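PDB 1SBZ: probable UbiX-like flavin prenyltransferase from Escherichia coli, which probably prenylates reduced FMN with dimethylallyl phosphate, making the prenyl-FMN cofactor used by a partner phenolic acid decarboxylase. Local coordinates for residues D[11-16]-D[44-49]; D[3-8]-D[18-23]. All coordinates share one frame; numbering follows the deposited sequence.

Contact 1 (D[11-16]-D[44-49]). With FMN (flavin mononucleotide), chain H.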
loop_
_atom_site.group_PDB
_atom_site.type_symbol
_atom_site.label_atom_id
_atom_site.label_comp_id
_atom_site.label_asym_id
_atom_site.label_seq_id
_atom_site.Cartn_x
_atom_site.Cartn_y
_atom_site.Cartn_z
ATOM N N THR D 11 22.344 -8.361 24.226
ATOM C CA THR D 11 22.840 -7.957 25.525
ATOM C C THR D 11 21.618 -7.667 26.410
ATOM O O THR D 11 20.615 -7.138 25.943
ATOM C CB THR D 11 23.849 -6.786 25.411
ATOM O OG1 THR D 11 24.255 -6.376 26.720
ATOM C CG2 THR D 11 23.212 -5.531 24.807
ATOM N N GLY D 12 21.674 -8.091 27.664
ATOM C CA GLY D 12 20.514 -7.995 28.530
ATOM C C GLY D 12 20.078 -9.325 29.103
ATOM O O GLY D 12 18.909 -9.493 29.470
ATOM N N ALA D 13 21.016 -10.272 29.197
ATOM C CA ALA D 13 20.740 -11.556 29.856
ATOM C C ALA D 13 20.271 -11.410 31.315
ATOM O O ALA D 13 19.440 -12.206 31.761
ATOM C CB ALA D 13 21.940 -12.495 29.761
ATOM N N PRO D 14 20.779 -10.419 32.063
ATOM C CA PRO D 14 20.279 -10.150 33.417
ATOM C C PRO D 14 18.769 -9.922 33.494
ATOM O O PRO D 14 18.165 -10.238 34.519
ATOM C CB PRO D 14 21.024 -8.871 33.815
ATOM C CG PRO D 14 22.286 -8.943 33.057
ATOM C CD PRO D 14 21.904 -9.522 31.728
ATOM N N LEU D 15 18.179 -9.379 32.425
ATOM C CA LEU D 15 16.722 -9.213 32.312
ATOM C C LEU D 15 16.011 -10.565 32.308
ATOM O O LEU D 15 14.990 -10.733 32.969
ATOM C CB LEU D 15 16.355 -8.443 31.036
ATOM C CG LEU D 15 16.881 -7.015 30.859
ATOM C CD1 LEU D 15 16.870 -6.608 29.392
ATOM C CD2 LEU D 15 16.075 -6.028 31.716
ATOM N N GLY D 16 16.553 -11.521 31.550
ATOM C CA GLY D 16 15.980 -12.867 31.468
ATOM C C GLY D 16 16.072 -13.617 32.783
ATOM O O GLY D 16 15.086 -14.203 33.247
ATOM N N GLU D 44 26.553 -16.207 30.298
ATOM C CA GLU D 44 27.847 -16.472 30.897
ATOM C C GLU D 44 28.702 -15.203 30.997
ATOM O O GLU D 44 29.331 -14.961 32.032
ATOM C CB GLU D 44 28.538 -17.634 30.167
ATOM C CG GLU D 44 28.212 -18.977 30.820
ATOM C CD GLU D 44 28.336 -20.195 29.916
ATOM O OE1 GLU D 44 28.983 -20.119 28.846
ATOM O OE2 GLU D 44 27.762 -21.250 30.290
ATOM N N LEU D 45 28.675 -14.376 29.952
ATOM C CA LEU D 45 29.376 -13.084 29.943
ATOM C C LEU D 45 28.811 -12.048 30.923
ATOM O O LEU D 45 29.570 -11.387 31.635
ATOM C CB LEU D 45 29.394 -12.489 28.524
ATOM C CG LEU D 45 29.906 -11.046 28.348
ATOM C CD1 LEU D 45 31.426 -10.962 28.517
ATOM C CD2 LEU D 45 29.473 -10.437 27.000
ATOM N N GLU D 46 27.487 -11.914 30.961
ATOM C CA GLU D 46 26.836 -10.765 31.611
ATOM C C GLU D 46 26.327 -11.009 33.026
ATOM O O GLU D 46 25.977 -10.057 33.738
ATOM C CB GLU D 46 25.697 -10.238 30.734
ATOM C CG GLU D 46 26.173 -9.833 29.354
ATOM C CD GLU D 46 25.092 -9.219 28.490
ATOM O OE1 GLU D 46 23.890 -9.328 28.816
ATOM O OE2 GLU D 46 25.466 -8.630 27.467
ATOM N N THR D 47 26.259 -12.280 33.412
ATOM C CA THR D 47 25.786 -12.677 34.732
ATOM C C THR D 47 26.799 -13.642 35.354
ATOM O O THR D 47 27.587 -14.261 34.625
ATOM C CB THR D 47 24.404 -13.370 34.657
ATOM O OG1 THR D 47 24.578 -14.759 34.345
ATOM C CG2 THR D 47 23.557 -12.828 33.501
ATOM N N PRO D 48 26.773 -13.779 36.682
ATOM C CA PRO D 48 27.631 -14.743 37.368
ATOM C C PRO D 48 27.086 -16.172 37.265
ATOM O O PRO D 48 27.706 -17.101 37.782
ATOM C CB PRO D 48 27.596 -14.263 38.818
ATOM C CG PRO D 48 26.247 -13.659 38.966
ATOM C CD PRO D 48 25.943 -13.015 37.638
ATOM N N TYR D 49 25.945 -16.342 36.596
ATOM C CA TYR D 49 25.322 -17.657 36.438
ATOM C C TYR D 49 25.823 -18.337 35.180
ATOM O O TYR D 49 26.230 -17.672 34.228
ATOM C CB TYR D 49 23.797 -17.532 36.375
ATOM C CG TYR D 49 23.194 -16.793 37.546
ATOM C CD1 TYR D 49 22.784 -15.467 37.423
ATOM C CD2 TYR D 49 23.043 -17.416 38.783
ATOM C CE1 TYR D 49 22.233 -14.784 38.503
ATOM C CE2 TYR D 49 22.499 -16.745 39.865
ATOM C CZ TYR D 49 22.095 -15.433 39.723
ATOM O OH TYR D 49 21.551 -14.769 40.800
HETATM N N1 FMN H . 21.985 -8.701 18.659
HETATM C C2 FMN H . 20.942 -7.810 18.759
HETATM O O2 FMN H . 20.061 -7.858 17.908
HETATM N N3 FMN H . 20.905 -6.892 19.790
HETATM C C4 FMN H . 21.924 -6.876 20.735
HETATM O O4 FMN H . 21.751 -6.238 21.779
HETATM C C4A FMN H . 22.987 -7.791 20.630
HETATM N N5 FMN H . 24.022 -7.811 21.552
HETATM C C5A FMN H . 25.058 -8.731 21.430
HETATM C C6 FMN H . 26.097 -8.751 22.365
HETATM C C7 FMN H . 27.144 -9.678 22.250
HETATM C C7M FMN H . 28.019 -9.915 23.455
HETATM C C8 FMN H . 27.148 -10.589 21.187
HETATM C C8M FMN H . 28.098 -11.764 21.160
HETATM C C9 FMN H . 26.113 -10.565 20.260
HETATM C C9A FMN H . 25.065 -9.643 20.376
HETATM N N10 FMN H . 24.034 -9.625 19.439
HETATM C C10 FMN H . 23.008 -8.703 19.573
HETATM C "C1'" FMN H . 24.168 -10.408 18.161
HETATM C "C2'" FMN H . 23.338 -11.685 18.252
HETATM O "O2'" FMN H . 23.752 -12.432 19.377
HETATM C "C3'" FMN H . 23.409 -12.517 16.967
HETATM O "O3'" FMN H . 22.686 -11.858 15.937
HETATM C "C4'" FMN H . 22.900 -13.954 17.138
HETATM O "O4'" FMN H . 22.848 -14.623 15.892
HETATM C "C5'" FMN H . 21.513 -14.023 17.766
HETATM O "O5'" FMN H . 21.015 -15.348 17.686
HETATM P P FMN H . 19.785 -15.766 18.639
HETATM O O1P FMN H . 20.313 -15.826 20.058
HETATM O O2P FMN H . 19.291 -17.100 18.164
HETATM O O3P FMN H . 18.691 -14.722 18.526
#
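E46 reaches T11, G12 and A13 because its CG lies beside its own backbone N, anti to the carbonyl carbon (chi1 -58°), and the chain beyond it is extended, carrying the carboxylate out from the last turn of helix 37-46. The T11 hydroxyl stands anti to its backbone N (chi1 177°), and the two side chains cross at about a right angle. T11 OG1 gives a short bond of 2.7 Å to E46 OE2, on its syn side but tilted out of the carboxylate plane. The second oxygen takes two backbone donors. G12 N meets the syn lone pair of E46 OE1 at 2.8 Å, almost straight at 171°, while A13 N comes in at 3.0 Å nearly along the C-O axis of E46 OE1. Glutamate thus gathers the amides of G12 and A13 leading into helix 13-24. The positive phi of G12 would press a beta carbon into the carbonyl oxygen of T11, which calls for glycine. P14, which has no N-H to offer, suits the first helical turn; its CD packs 3.5 Å from E46 OE1. T47 adds its methyl, with CG2 3.9 Å from P14 N, while T47 OG1 is hydrogen-bonded to I43 O and accepts from Y49 N, an ST turn. F151 N of a second subunit bonds to T11 OG1. With T11 N 3.3 Å from FMN O4 in a hydrogen bond and L45 CD2 against the flavin methyl C7M, the contact forms one wall of the FMN site of a UbiX-type flavoprotein, at a subunit interface.

Contact 2 (D[3-8]-D[18-23]). With FMN (flavin mononucleotide), chain H.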
loop_
_atom_site.group_PDB
_atom_site.type_symbol
_atom_site.label_atom_id
_atom_site.label_comp_id
_atom_site.label_asym_id
_atom_site.label_seq_id
_atom_site.Cartn_x
_atom_site.Cartn_y
_atom_site.Cartn_z
ATOM N N LEU D 3 3.779 -20.573 31.116
ATOM C CA LEU D 3 4.465 -19.558 30.313
ATOM C C LEU D 3 5.725 -20.108 29.684
ATOM O O LEU D 3 6.508 -20.800 30.344
ATOM C CB LEU D 3 4.830 -18.335 31.159
ATOM C CG LEU D 3 3.712 -17.472 31.740
ATOM C CD1 LEU D 3 4.307 -16.333 32.578
ATOM C CD2 LEU D 3 2.835 -16.921 30.628
ATOM N N ILE D 4 5.908 -19.798 28.403
ATOM C CA ILE D 4 7.163 -20.061 27.729
ATOM C C ILE D 4 8.061 -18.826 27.840
ATOM O O ILE D 4 7.614 -17.692 27.638
ATOM C CB ILE D 4 6.942 -20.443 26.247
ATOM C CG1 ILE D 4 5.945 -21.603 26.123
ATOM C CG2 ILE D 4 8.272 -20.795 25.581
ATOM C CD1 ILE D 4 5.412 -21.821 24.708
ATOM N N VAL D 5 9.325 -19.067 28.169
ATOM C CA VAL D 5 10.324 -18.017 28.294
ATOM C C VAL D 5 11.451 -18.350 27.329
ATOM O O VAL D 5 12.188 -19.319 27.521
ATOM C CB VAL D 5 10.843 -17.876 29.755
ATOM C CG1 VAL D 5 11.932 -16.813 29.857
ATOM C CG2 VAL D 5 9.698 -17.537 30.712
ATOM N N GLY D 6 11.546 -17.572 26.256
ATOM C CA GLY D 6 12.646 -17.711 25.317
ATOM C C GLY D 6 13.723 -16.722 25.713
ATOM O O GLY D 6 13.417 -15.601 26.107
HETATM N N MSE D 7 14.980 -17.137 25.639
HETATM C CA MSE D 7 16.081 -16.206 25.837
HETATM C C MSE D 7 16.960 -16.224 24.623
HETATM O O MSE D 7 17.166 -17.261 23.999
HETATM C CB MSE D 7 16.885 -16.518 27.096
HETATM C CG MSE D 7 16.150 -16.207 28.385
HETATM SE SE MSE D 7 17.330 -16.288 29.941
HETATM C CE MSE D 7 18.594 -14.857 29.515
ATOM N N THR D 8 17.518 -15.064 24.322
ATOM C CA THR D 8 18.134 -14.830 23.040
ATOM C C THR D 8 19.404 -13.974 23.196
ATOM O O THR D 8 19.559 -13.281 24.195
ATOM C CB THR D 8 17.029 -14.210 22.159
ATOM O OG1 THR D 8 16.492 -15.223 21.293
ATOM C CG2 THR D 8 17.527 -13.181 21.271
ATOM N N ALA D 18 16.433 -12.374 35.819
ATOM C CA ALA D 18 15.588 -11.729 36.814
ATOM C C ALA D 18 14.106 -12.072 36.636
ATOM O O ALA D 18 13.398 -12.288 37.618
ATOM C CB ALA D 18 15.793 -10.230 36.798
ATOM N N LEU D 19 13.646 -12.118 35.387
ATOM C CA LEU D 19 12.265 -12.508 35.105
ATOM C C LEU D 19 12.014 -13.964 35.508
ATOM O O LEU D 19 10.962 -14.283 36.077
ATOM C CB LEU D 19 11.908 -12.261 33.635
ATOM C CG LEU D 19 10.533 -12.722 33.132
ATOM C CD1 LEU D 19 9.869 -11.627 32.314
ATOM C CD2 LEU D 19 10.670 -14.000 32.319
ATOM N N LEU D 20 12.984 -14.832 35.211
ATOM C CA LEU D 20 12.909 -16.239 35.601
ATOM C C LEU D 20 12.936 -16.419 37.114
ATOM O O LEU D 20 12.239 -17.285 37.646
ATOM C CB LEU D 20 14.038 -17.054 34.960
ATOM C CG LEU D 20 13.898 -17.485 33.502
ATOM C CD1 LEU D 20 15.220 -18.050 33.016
ATOM C CD2 LEU D 20 12.784 -18.506 33.327
ATOM N N GLN D 21 13.743 -15.608 37.799
ATOM C CA GLN D 21 13.777 -15.598 39.262
ATOM C C GLN D 21 12.421 -15.208 39.855
ATOM O O GLN D 21 11.914 -15.887 40.748
ATOM C CB GLN D 21 14.858 -14.643 39.771
ATOM C CG GLN D 21 16.274 -15.208 39.725
ATOM C CD GLN D 21 17.343 -14.139 39.878
ATOM O OE1 GLN D 21 17.065 -12.944 39.752
ATOM N NE2 GLN D 21 18.569 -14.569 40.144
ATOM N N ALA D 22 11.844 -14.116 39.355
ATOM C CA ALA D 22 10.538 -13.632 39.811
ATOM C C ALA D 22 9.418 -14.645 39.554
ATOM O O ALA D 22 8.496 -14.775 40.360
ATOM C CB ALA D 22 10.204 -12.294 39.157
ATOM N N LEU D 23 9.512 -15.354 38.431
ATOM C CA LEU D 23 8.557 -16.406 38.086
ATOM C C LEU D 23 8.657 -17.604 39.031
ATOM O O LEU D 23 7.636 -18.205 39.390
ATOM C CB LEU D 23 8.741 -16.845 36.628
ATOM C CG LEU D 23 7.832 -16.299 35.515
ATOM C CD1 LEU D 23 7.394 -14.860 35.720
ATOM C CD2 LEU D 23 8.507 -16.450 34.162
HETATM N N1 FMN H . 21.985 -8.701 18.659
HETATM C C2 FMN H . 20.942 -7.810 18.759
HETATM O O2 FMN H . 20.061 -7.858 17.908
HETATM N N3 FMN H . 20.905 -6.892 19.790
HETATM C C4 FMN H . 21.924 -6.876 20.735
HETATM O O4 FMN H . 21.751 -6.238 21.779
HETATM C C4A FMN H . 22.987 -7.791 20.630
HETATM N N5 FMN H . 24.022 -7.811 21.552
HETATM C C5A FMN H . 25.058 -8.731 21.430
HETATM C C6 FMN H . 26.097 -8.751 22.365
HETATM C C7 FMN H . 27.144 -9.678 22.250
HETATM C C7M FMN H . 28.019 -9.915 23.455
HETATM C C8 FMN H . 27.148 -10.589 21.187
HETATM C C8M FMN H . 28.098 -11.764 21.160
HETATM C C9 FMN H . 26.113 -10.565 20.260
HETATM C C9A FMN H . 25.065 -9.643 20.376
HETATM N N10 FMN H . 24.034 -9.625 19.439
HETATM C C10 FMN H . 23.008 -8.703 19.573
HETATM C "C1'" FMN H . 24.168 -10.408 18.161
HETATM C "C2'" FMN H . 23.338 -11.685 18.252
HETATM O "O2'" FMN H . 23.752 -12.432 19.377
HETATM C "C3'" FMN H . 23.409 -12.517 16.967
HETATM O "O3'" FMN H . 22.686 -11.858 15.937
HETATM C "C4'" FMN H . 22.900 -13.954 17.138
HETATM O "O4'" FMN H . 22.848 -14.623 15.892
HETATM C "C5'" FMN H . 21.513 -14.023 17.766
HETATM O "O5'" FMN H . 21.015 -15.348 17.686
HETATM P P FMN H . 19.785 -15.766 18.639
HETATM O O1P FMN H . 20.313 -15.826 20.058
HETATM O O2P FMN H . 19.291 -17.100 18.164
HETATM O O3P FMN H . 18.691 -14.722 18.526
#
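L3 opens the contact lightly, its CD1 lying 4.5 Å from CD2 of L23, where strand 2-7 is just beginning and the helical segment is near its end. The short axes of strand 3-7 and helix 18-23 run nearly antiparallel, at 158°, and come no closer than 10.6 Å, a spacing filled by apolar side chains without any hydrogen bond between the segments. I4, next in the alternation of the strand, is directed away from the helix and packs on M81. V5 faces the helix again and carries the centre of the contact. Its CG1 stands anti to the backbone N (chi1 178°) and touches CD2 of L19 at 3.9 Å and CD2 of L20 at 4.0 Å. The other branch, V5 CG2, rests on L23 CD2 at 3.8 Å. The V5 side chain lies alongside those of L19 and L23, running in the opposite direction to each, and crosses L20 at a slant. A short beta-branched residue, well suited to a strand, thereby sits among three longer leucines. M7, present as selenomethionine, comes next on the same face; its SE lies 4.1 Å from CD1 of L20. At T8 the strand has ended and the chain turns to the cofactor: T8 CG2 packs 3.4 Å from phosphate oxygen O3P of FMN, and T8 OG1 is hydrogen-bonded to T90 OG1. The helix lies against several strands, L19 reaching I82 and I84 of strand 80-86, and L20 meeting L33 of strand 30-35. Helix 158-170 lies beside it, V169 and L170 touching L19, and L170 also L23.

In the fold
From the N terminus, the chain runs through strand 2-7, passes the FMN-binding turn and returns in helix 13-24; contact 2 closes this short loop by laying the helix back on the strand. Contact 1 closes a longer one, in which strand 30-35 and helix 37-46 follow before 44-49 comes back to the start of helix 13-24. Because 11-16 lies inside the first loop and 44-49 beyond it, the two contacts cross rather than nest. They share helix 13-24, each holding a different part of it, and touch where M7 CE meets A13 O and G16 CA. Together they tie the first beta-alpha-beta unit to the next helix beside FMN.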